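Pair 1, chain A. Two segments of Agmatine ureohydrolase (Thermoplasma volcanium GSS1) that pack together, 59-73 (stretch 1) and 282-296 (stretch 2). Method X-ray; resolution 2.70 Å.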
# COMPACT_ATOMS: atom_id res chain seq x y z
N ASP A 59 3.04 -16.48 11.10
CA ASP A 59 2.96 -15.33 11.97
C ASP A 59 1.68 -14.50 11.72
O ASP A 59 1.00 -14.08 12.69
CB ASP A 59 4.20 -14.47 11.85
CG ASP A 59 4.16 -13.31 12.82
OD1 ASP A 59 4.04 -13.57 14.02
OD2 ASP A 59 4.23 -12.13 12.41
N SER A 60 1.34 -14.26 10.46
CA SER A 60 0.18 -13.42 10.19
C SER A 60 -1.15 -14.09 10.61
O SER A 60 -2.11 -13.40 11.05
CB SER A 60 0.12 -12.97 8.74
OG SER A 60 -0.02 -14.08 7.87
N ILE A 61 -1.20 -15.42 10.51
CA ILE A 61 -2.34 -16.16 11.00
C ILE A 61 -2.55 -16.00 12.53
O ILE A 61 -3.66 -15.84 13.01
CB ILE A 61 -2.32 -17.65 10.55
CG1 ILE A 61 -2.61 -17.74 9.06
CG2 ILE A 61 -3.36 -18.50 11.25
CD1 ILE A 61 -2.13 -19.01 8.47
N ARG A 62 -1.47 -16.04 13.28
CA ARG A 62 -1.56 -15.83 14.72
C ARG A 62 -2.08 -14.42 15.03
O ARG A 62 -2.77 -14.20 16.01
CB ARG A 62 -0.18 -16.04 15.37
CG ARG A 62 0.41 -17.43 15.20
CD ARG A 62 1.76 -17.63 15.93
NE ARG A 62 2.21 -19.02 15.80
CZ ARG A 62 3.07 -19.48 14.88
NH1 ARG A 62 3.61 -18.68 13.96
NH2 ARG A 62 3.37 -20.78 14.85
N GLY A 63 -1.73 -13.47 14.18
CA GLY A 63 -2.13 -12.10 14.39
C GLY A 63 -3.58 -11.84 14.10
O GLY A 63 -4.20 -11.05 14.82
N ALA A 64 -4.13 -12.48 13.06
CA ALA A 64 -5.54 -12.35 12.70
C ALA A 64 -6.43 -13.08 13.70
O ALA A 64 -7.61 -12.70 13.89
CB ALA A 64 -5.76 -12.90 11.37
N TYR A 65 -5.90 -14.13 14.34
CA TYR A 65 -6.74 -14.94 15.17
C TYR A 65 -7.34 -14.11 16.30
O TYR A 65 -8.43 -14.41 16.76
CB TYR A 65 -5.98 -16.11 15.73
CG TYR A 65 -6.86 -17.21 16.30
CD1 TYR A 65 -7.18 -18.36 15.54
CD2 TYR A 65 -7.36 -17.12 17.58
CE1 TYR A 65 -7.98 -19.37 16.07
CE2 TYR A 65 -8.15 -18.13 18.12
CZ TYR A 65 -8.47 -19.24 17.36
OH TYR A 65 -9.26 -20.19 17.94
N VAL A 66 -6.66 -13.06 16.71
CA VAL A 66 -7.13 -12.23 17.81
C VAL A 66 -8.52 -11.64 17.52
O VAL A 66 -9.33 -11.47 18.43
CB VAL A 66 -6.08 -11.10 18.23
CG1 VAL A 66 -4.74 -11.72 18.65
CG2 VAL A 66 -5.85 -10.09 17.12
N ASN A 67 -8.79 -11.37 16.23
CA ASN A 67 -10.10 -10.89 15.80
C ASN A 67 -11.25 -11.93 15.89
O ASN A 67 -12.43 -11.56 15.83
CB ASN A 67 -10.04 -10.28 14.41
CG ASN A 67 -11.29 -9.51 14.07
OD1 ASN A 67 -11.83 -8.77 14.92
ND2 ASN A 67 -11.79 -9.69 12.84
N LEU A 68 -10.91 -13.21 16.06
CA LEU A 68 -11.92 -14.26 16.10
C LEU A 68 -12.37 -14.53 17.52
O LEU A 68 -11.59 -14.37 18.46
CB LEU A 68 -11.37 -15.56 15.48
CG LEU A 68 -10.90 -15.52 14.03
CD1 LEU A 68 -10.09 -16.72 13.71
CD2 LEU A 68 -12.04 -15.37 13.04
N GLU A 69 -13.62 -14.97 17.66
CA GLU A 69 -14.18 -15.44 18.93
C GLU A 69 -13.64 -16.82 19.32
O GLU A 69 -13.37 -17.64 18.43
CB GLU A 69 -15.69 -15.53 18.80
CG GLU A 69 -16.38 -14.19 18.61
CD GLU A 69 -16.22 -13.26 19.82
OE1 GLU A 69 -15.61 -13.69 20.85
OE2 GLU A 69 -16.69 -12.08 19.75
N SER A 70 -13.49 -17.08 20.62
CA SER A 70 -13.04 -18.40 21.06
C SER A 70 -14.15 -19.45 20.88
O SER A 70 -13.91 -20.67 20.93
CB SER A 70 -12.57 -18.37 22.50
OG SER A 70 -11.72 -17.27 22.72
N TYR A 71 -15.38 -18.99 20.67
CA TYR A 71 -16.49 -19.89 20.53
C TYR A 71 -17.02 -19.81 19.12
O TYR A 71 -17.25 -18.71 18.59
CB TYR A 71 -17.59 -19.50 21.51
CG TYR A 71 -18.86 -20.28 21.37
CD1 TYR A 71 -19.90 -19.82 20.56
CD2 TYR A 71 -19.03 -21.48 22.06
CE1 TYR A 71 -21.08 -20.54 20.43
CE2 TYR A 71 -20.20 -22.21 21.95
CZ TYR A 71 -21.23 -21.74 21.13
OH TYR A 71 -22.41 -22.46 21.02
N GLU A 72 -17.20 -20.97 18.50
CA GLU A 72 -17.65 -21.02 17.12
C GLU A 72 -19.15 -21.27 17.05
O GLU A 72 -19.65 -22.35 17.38
CB GLU A 72 -16.87 -22.04 16.29
CG GLU A 72 -17.55 -22.32 14.96
CD GLU A 72 -17.14 -21.37 13.87
OE1 GLU A 72 -16.02 -20.85 13.93
OE2 GLU A 72 -17.92 -21.14 12.95
N TYR A 73 -19.87 -20.26 16.58
CA TYR A 73 -21.32 -20.21 16.64
C TYR A 73 -21.99 -21.36 15.87
O TYR A 73 -22.91 -22.00 16.36
CB TYR A 73 -21.77 -18.85 16.10
CG TYR A 73 -23.24 -18.62 16.08
CD1 TYR A 73 -23.89 -18.28 14.89
CD2 TYR A 73 -23.99 -18.73 17.25
CE1 TYR A 73 -25.27 -18.06 14.88
CE2 TYR A 73 -25.37 -18.52 17.25
CZ TYR A 73 -26.00 -18.20 16.07
OH TYR A 73 -27.36 -18.01 16.10
N THR A 282 -6.88 -12.32 3.88
CA THR A 282 -6.54 -13.69 3.47
C THR A 282 -6.11 -14.54 4.68
O THR A 282 -6.54 -15.68 4.86
CB THR A 282 -5.46 -13.70 2.38
OG1 THR A 282 -5.89 -12.91 1.26
CG2 THR A 282 -5.18 -15.09 1.91
N SER A 283 -5.30 -13.98 5.56
CA SER A 283 -4.92 -14.68 6.78
C SER A 283 -6.10 -14.81 7.74
O SER A 283 -6.09 -15.65 8.63
CB SER A 283 -3.72 -14.02 7.45
OG SER A 283 -4.02 -12.68 7.71
N MSE A 284 -7.11 -13.99 7.55
CA MSE A 284 -8.29 -14.06 8.36
C MSE A 284 -9.15 -15.25 7.90
O MSE A 284 -9.72 -15.98 8.71
CB MSE A 284 -9.09 -12.79 8.26
CG MSE A 284 -10.21 -12.70 9.27
SE MSE A 284 -9.47 -12.62 11.12
CE MSE A 284 -11.14 -12.29 12.06
N LEU A 285 -9.25 -15.44 6.60
CA LEU A 285 -9.93 -16.62 6.10
C LEU A 285 -9.11 -17.85 6.51
O LEU A 285 -9.68 -18.85 6.96
CB LEU A 285 -10.06 -16.56 4.58
CG LEU A 285 -10.58 -17.82 3.90
CD1 LEU A 285 -11.92 -18.20 4.42
CD2 LEU A 285 -10.68 -17.53 2.47
N ALA A 286 -7.78 -17.78 6.38
CA ALA A 286 -6.96 -18.92 6.81
C ALA A 286 -7.19 -19.31 8.29
O ALA A 286 -7.27 -20.49 8.61
CB ALA A 286 -5.53 -18.67 6.54
N ALA A 287 -7.32 -18.32 9.16
CA ALA A 287 -7.56 -18.59 10.57
C ALA A 287 -8.95 -19.11 10.80
O ALA A 287 -9.16 -19.99 11.66
CB ALA A 287 -7.37 -17.38 11.36
N LYS A 288 -9.92 -18.59 10.07
CA LYS A 288 -11.28 -19.09 10.18
C LYS A 288 -11.39 -20.56 9.74
O LYS A 288 -11.97 -21.40 10.40
CB LYS A 288 -12.21 -18.19 9.37
CG LYS A 288 -13.63 -18.36 9.65
CD LYS A 288 -13.90 -18.09 11.13
CE LYS A 288 -15.10 -18.86 11.58
NZ LYS A 288 -15.60 -18.31 12.88
N LEU A 289 -10.79 -20.88 8.61
CA LEU A 289 -10.70 -22.26 8.13
C LEU A 289 -10.10 -23.22 9.15
O LEU A 289 -10.45 -24.40 9.19
CB LEU A 289 -9.91 -22.31 6.83
CG LEU A 289 -10.66 -21.84 5.58
CD1 LEU A 289 -9.69 -21.85 4.41
CD2 LEU A 289 -11.92 -22.68 5.29
N LEU A 290 -9.19 -22.73 9.98
CA LEU A 290 -8.59 -23.57 11.01
C LEU A 290 -9.56 -23.75 12.18
O LEU A 290 -9.56 -24.79 12.82
CB LEU A 290 -7.26 -22.96 11.49
CG LEU A 290 -6.82 -23.23 12.92
CD1 LEU A 290 -6.33 -24.64 12.98
CD2 LEU A 290 -5.73 -22.26 13.27
N GLN A 291 -10.37 -22.74 12.45
CA GLN A 291 -11.37 -22.87 13.48
C GLN A 291 -12.37 -23.89 13.03
O GLN A 291 -12.76 -24.78 13.79
CB GLN A 291 -12.09 -21.54 13.73
CG GLN A 291 -11.32 -20.57 14.59
CD GLN A 291 -12.23 -19.56 15.26
OE1 GLN A 291 -13.21 -19.07 14.67
NE2 GLN A 291 -11.92 -19.25 16.51
N VAL A 292 -12.78 -23.77 11.77
CA VAL A 292 -13.78 -24.64 11.19
C VAL A 292 -13.38 -26.12 11.25
O VAL A 292 -14.20 -26.99 11.54
CB VAL A 292 -14.12 -24.20 9.75
CG1 VAL A 292 -14.74 -25.34 8.94
CG2 VAL A 292 -15.04 -23.04 9.79
N PHE A 293 -12.12 -26.42 10.98
CA PHE A 293 -11.68 -27.79 11.06
C PHE A 293 -11.80 -28.35 12.47
O PHE A 293 -12.42 -29.40 12.67
CB PHE A 293 -10.25 -27.90 10.60
CG PHE A 293 -9.65 -29.23 10.85
CD1 PHE A 293 -9.75 -30.23 9.91
CD2 PHE A 293 -8.98 -29.48 12.01
CE1 PHE A 293 -9.16 -31.46 10.13
CE2 PHE A 293 -8.40 -30.72 12.24
CZ PHE A 293 -8.49 -31.70 11.30
N ILE A 294 -11.23 -27.65 13.45
CA ILE A 294 -11.26 -28.11 14.82
C ILE A 294 -12.71 -28.20 15.32
O ILE A 294 -13.12 -29.25 15.81
CB ILE A 294 -10.36 -27.22 15.76
CG1 ILE A 294 -8.89 -27.36 15.39
CG2 ILE A 294 -10.53 -27.58 17.20
CD1 ILE A 294 -8.02 -26.40 16.10
N ALA A 295 -13.46 -27.11 15.17
CA ALA A 295 -14.81 -27.02 15.70
C ALA A 295 -15.71 -28.09 15.13
O ALA A 295 -16.39 -28.78 15.88
CB ALA A 295 -15.42 -25.61 15.50
N SER A 296 -15.74 -28.24 13.82
CA SER A 296 -16.66 -29.21 13.23
C SER A 296 -16.28 -30.64 13.60
O SER A 296 -17.14 -31.53 13.67
CB SER A 296 -16.73 -29.08 11.72
OG SER A 296 -15.51 -29.48 11.17

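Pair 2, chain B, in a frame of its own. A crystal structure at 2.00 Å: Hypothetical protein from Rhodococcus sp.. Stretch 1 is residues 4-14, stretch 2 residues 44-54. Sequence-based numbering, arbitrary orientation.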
# COMPACT_ATOMS: atom_id res chain seq x y z
N SER B 4 1.56 -5.81 12.92
CA SER B 4 0.87 -7.00 12.38
C SER B 4 0.45 -6.76 10.95
O SER B 4 0.28 -5.60 10.54
CB SER B 4 -0.36 -7.37 13.22
OG SER B 4 -1.33 -6.35 13.09
N ASP B 5 0.29 -7.83 10.18
CA ASP B 5 -0.30 -7.76 8.85
C ASP B 5 -1.59 -6.97 8.83
O ASP B 5 -1.78 -6.10 7.99
CB ASP B 5 -0.60 -9.16 8.37
CG ASP B 5 0.66 -9.96 8.11
OD1 ASP B 5 1.75 -9.34 8.23
OD2 ASP B 5 0.54 -11.20 7.80
N ARG B 6 -2.49 -7.29 9.75
CA ARG B 6 -3.77 -6.60 9.91
C ARG B 6 -3.59 -5.08 10.12
O ARG B 6 -4.31 -4.27 9.56
CB ARG B 6 -4.53 -7.20 11.10
CG ARG B 6 -5.95 -6.68 11.24
CD ARG B 6 -6.84 -7.66 12.02
NE ARG B 6 -6.61 -7.54 13.46
CZ ARG B 6 -7.23 -8.26 14.41
NH1 ARG B 6 -8.16 -9.16 14.09
NH2 ARG B 6 -6.92 -8.06 15.69
N GLU B 7 -2.63 -4.69 10.95
CA GLU B 7 -2.37 -3.28 11.19
C GLU B 7 -1.97 -2.54 9.91
O GLU B 7 -2.35 -1.40 9.71
CB GLU B 7 -1.23 -3.11 12.18
CG GLU B 7 -1.55 -2.94 13.63
CD GLU B 7 -0.24 -2.70 14.39
OE1 GLU B 7 0.29 -1.53 14.32
OE2 GLU B 7 0.30 -3.68 14.96
N LEU B 8 -1.13 -3.18 9.09
CA LEU B 8 -0.66 -2.59 7.87
C LEU B 8 -1.80 -2.47 6.88
O LEU B 8 -1.93 -1.44 6.20
CB LEU B 8 0.47 -3.42 7.26
CG LEU B 8 1.77 -3.41 8.10
CD1 LEU B 8 2.86 -4.34 7.57
CD2 LEU B 8 2.28 -2.00 8.15
N GLU B 9 -2.63 -3.52 6.82
CA GLU B 9 -3.78 -3.48 5.97
C GLU B 9 -4.72 -2.34 6.31
O GLU B 9 -5.21 -1.64 5.42
CB GLU B 9 -4.48 -4.85 5.91
CG GLU B 9 -3.67 -5.91 5.11
CD GLU B 9 -4.12 -7.34 5.41
OE1 GLU B 9 -5.30 -7.53 5.79
OE2 GLU B 9 -3.30 -8.28 5.31
N GLU B 10 -4.98 -2.16 7.60
CA GLU B 10 -5.90 -1.12 8.12
C GLU B 10 -5.33 0.25 7.86
O GLU B 10 -6.06 1.17 7.57
CB GLU B 10 -6.14 -1.32 9.63
CG GLU B 10 -6.57 -0.05 10.42
CD GLU B 10 -7.92 0.53 9.99
OE1 GLU B 10 -8.57 -0.05 9.09
OE2 GLU B 10 -8.35 1.59 10.55
N CYS B 11 -4.01 0.38 7.93
CA CYS B 11 -3.35 1.64 7.63
C CYS B 11 -3.45 2.01 6.15
O CYS B 11 -3.73 3.17 5.84
CB CYS B 11 -1.90 1.63 8.09
SG CYS B 11 -1.08 3.20 7.77
N ILE B 12 -3.21 1.06 5.23
CA ILE B 12 -3.46 1.28 3.79
C ILE B 12 -4.88 1.80 3.57
O ILE B 12 -5.09 2.82 2.87
CB ILE B 12 -3.20 0.01 2.93
CG1 ILE B 12 -1.71 -0.33 2.89
CG2 ILE B 12 -3.68 0.21 1.44
CD1 ILE B 12 -1.39 -1.78 2.48
N ARG B 13 -5.86 1.12 4.18
CA ARG B 13 -7.29 1.52 4.00
C ARG B 13 -7.53 2.91 4.57
O ARG B 13 -8.19 3.71 3.95
CB ARG B 13 -8.27 0.54 4.65
CG ARG B 13 -8.30 -0.79 3.93
CD ARG B 13 -9.37 -1.67 4.53
NE ARG B 13 -9.34 -3.03 4.01
CZ ARG B 13 -9.09 -4.11 4.74
NH1 ARG B 13 -8.80 -3.99 6.02
NH2 ARG B 13 -9.12 -5.32 4.19
N ALA B 14 -6.99 3.17 5.73
CA ALA B 14 -7.20 4.43 6.41
C ALA B 14 -6.60 5.56 5.60
O ALA B 14 -7.23 6.62 5.49
CB ALA B 14 -6.56 4.40 7.79
N GLU B 44 9.14 -3.78 2.90
CA GLU B 44 8.67 -5.08 2.36
C GLU B 44 7.36 -5.58 3.02
O GLU B 44 6.49 -6.03 2.31
CB GLU B 44 9.78 -6.15 2.36
CG GLU B 44 10.98 -5.74 1.49
CD GLU B 44 10.58 -5.45 0.03
OE1 GLU B 44 10.11 -6.41 -0.63
OE2 GLU B 44 10.70 -4.29 -0.44
N PRO B 45 7.23 -5.52 4.36
CA PRO B 45 5.90 -5.79 4.93
C PRO B 45 4.72 -4.99 4.31
O PRO B 45 3.63 -5.55 4.11
CB PRO B 45 6.09 -5.45 6.43
CG PRO B 45 7.52 -5.77 6.68
CD PRO B 45 8.24 -5.32 5.43
N VAL B 46 4.94 -3.71 3.99
CA VAL B 46 3.89 -2.87 3.40
C VAL B 46 3.56 -3.36 1.99
O VAL B 46 2.40 -3.40 1.61
CB VAL B 46 4.26 -1.36 3.36
CG1 VAL B 46 3.35 -0.65 2.42
CG2 VAL B 46 4.12 -0.69 4.75
N ARG B 47 4.57 -3.71 1.20
CA ARG B 47 4.34 -4.36 -0.12
C ARG B 47 3.55 -5.65 -0.04
O ARG B 47 2.69 -5.90 -0.89
CB ARG B 47 5.65 -4.61 -0.86
CG ARG B 47 6.34 -3.31 -1.25
CD ARG B 47 7.59 -3.57 -2.12
NE ARG B 47 8.00 -2.37 -2.86
CZ ARG B 47 8.07 -2.27 -4.20
NH1 ARG B 47 7.76 -3.28 -5.01
NH2 ARG B 47 8.47 -1.14 -4.75
N GLU B 48 3.82 -6.47 0.97
CA GLU B 48 3.08 -7.72 1.15
C GLU B 48 1.62 -7.43 1.45
O GLU B 48 0.73 -8.04 0.87
CB GLU B 48 3.69 -8.62 2.23
CG GLU B 48 5.04 -9.17 1.88
CD GLU B 48 4.98 -10.21 0.78
OE1 GLU B 48 3.94 -10.90 0.64
OE2 GLU B 48 5.99 -10.34 0.06
N ALA B 49 1.39 -6.47 2.34
CA ALA B 49 0.03 -6.03 2.67
C ALA B 49 -0.75 -5.51 1.47
O ALA B 49 -1.91 -5.95 1.23
CB ALA B 49 0.05 -4.98 3.81
N ALA B 50 -0.16 -4.58 0.72
CA ALA B 50 -0.73 -4.10 -0.55
C ALA B 50 -1.03 -5.30 -1.49
O ALA B 50 -2.04 -5.33 -2.16
CB ALA B 50 0.24 -3.08 -1.20
N GLY B 51 -0.14 -6.30 -1.51
CA GLY B 51 -0.33 -7.50 -2.38
C GLY B 51 -1.57 -8.29 -1.97
O GLY B 51 -2.39 -8.71 -2.81
N ARG B 52 -1.73 -8.49 -0.67
CA ARG B 52 -2.94 -9.12 -0.16
C ARG B 52 -4.24 -8.34 -0.48
O ARG B 52 -5.23 -8.94 -0.88
CB ARG B 52 -2.82 -9.41 1.35
CG ARG B 52 -1.82 -10.53 1.66
CD ARG B 52 -1.81 -10.92 3.17
NE ARG B 52 -1.60 -9.76 4.03
CZ ARG B 52 -0.40 -9.31 4.43
NH1 ARG B 52 0.72 -9.93 4.10
NH2 ARG B 52 -0.35 -8.23 5.20
N LEU B 53 -4.23 -7.02 -0.32
CA LEU B 53 -5.40 -6.22 -0.63
C LEU B 53 -5.68 -6.14 -2.14
O LEU B 53 -6.82 -6.03 -2.56
CB LEU B 53 -5.28 -4.80 -0.04
CG LEU B 53 -5.32 -4.78 1.48
CD1 LEU B 53 -5.25 -3.31 1.96
CD2 LEU B 53 -6.53 -5.46 2.02
N ALA B 54 -4.62 -6.21 -2.94
CA ALA B 54 -4.73 -6.34 -4.39
C ALA B 54 -5.34 -7.68 -4.79
O ALA B 54 -6.22 -7.72 -5.62
CB ALA B 54 -3.35 -6.11 -5.08
O HOH W 1 2.43 -7.44 5.66

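Pair 1 and pair 2 share one arrangement: two helices crossing steeply, at signed angles of -78° and -71°, with their axes 8.3 and 9.1 Å apart at closest approach. The N, CA and C atoms of 14 central residues superpose with an RMSD of 0.9 Å. The match runs from S60(A) to L68(A), equivalent to S4(B) to I12(B), and from S283(A) to V292(A), equivalent to P45(B) to A54(B).

The one contact residue identical in both pairs is an alanine on the second helix, A287(A) and A49(B). Its CB points toward the first stretch in each case, and its small side chain lets larger groups close around it. In pair 1, I61(A) CG2 lies 4.2 Å from A287(A) CB and L68(A) CD1 3.7 Å from the same CB; in pair 2, L8(B) CB and I12(B) CD1 each lie 3.8 Å from A49(B) CB.

Branched side chains also fill the matched positions L68(A) and I12(B), whose side-chain centres fall 0.9 Å apart. I12(B) is a knob among V46(B), A49(B), A50(B) and L53(B), with its CG2 3.9 Å from L53(B) CD1. L68(A) instead meets longer chains: its CD2 approaches M284(A) CE at 3.4 Å and K288(A) CD at 3.8 Å, so the aliphatic part of a lysine packs where pair 2 has only A50(B).

At A64(A) and L8(B), bulk changes sides. The small A64(A) is approached by the selenomethionine M284(A), whose end comes nearer than its CA-to-CB direction suggests, placing SE 3.7 Å from A64(A) CB. In pair 2 the long residue is on the first helix: L8(B) reaches P45(B), CD1 to CB 3.6 Å, and the shorter V46(B), CD2 to CG2 4.1 Å.

The polar contacts diverge most. Y65(A) matches E9(B), and Q291(A) matches L53(B). In pair 1, Q291(A) NE2 donates to Y65(A) OH at 3.2 Å and to E69(A) O at 2.9 Å, tying the helix to the segment beyond the turn from Y65(A) to L68(A). K288(A) NZ forms a salt bridge with E72(A) OE1 at 2.8 Å and also donates to Q291(A) OE1 at 3.1 Å, so both ends of the glutamine amide are engaged. E69(A) and E72(A) have no counterparts in pair 2, where the first stretch remains helical through A14(B).

In pair 2, L53(B) brings an apolar side chain to the Q291(A) position, and the charged link comes from R52(B), equivalent to L290(A). R52(B) NE and NH2 both donate to E9(B) OE2, at 2.6 and 3.0 Å, with the oxygen near the guanidinium plane. D5(B), by contrast, lies over a face of that group; its OD1 is 3.9 Å from R52(B) NH2, a long salt bridge of charges alone. Water 1 joins them, donating to D5(B) OD1 at 3.3 Å and to P45(B) O at 2.7 Å while accepting from R52(B) NH2 at 2.9 Å.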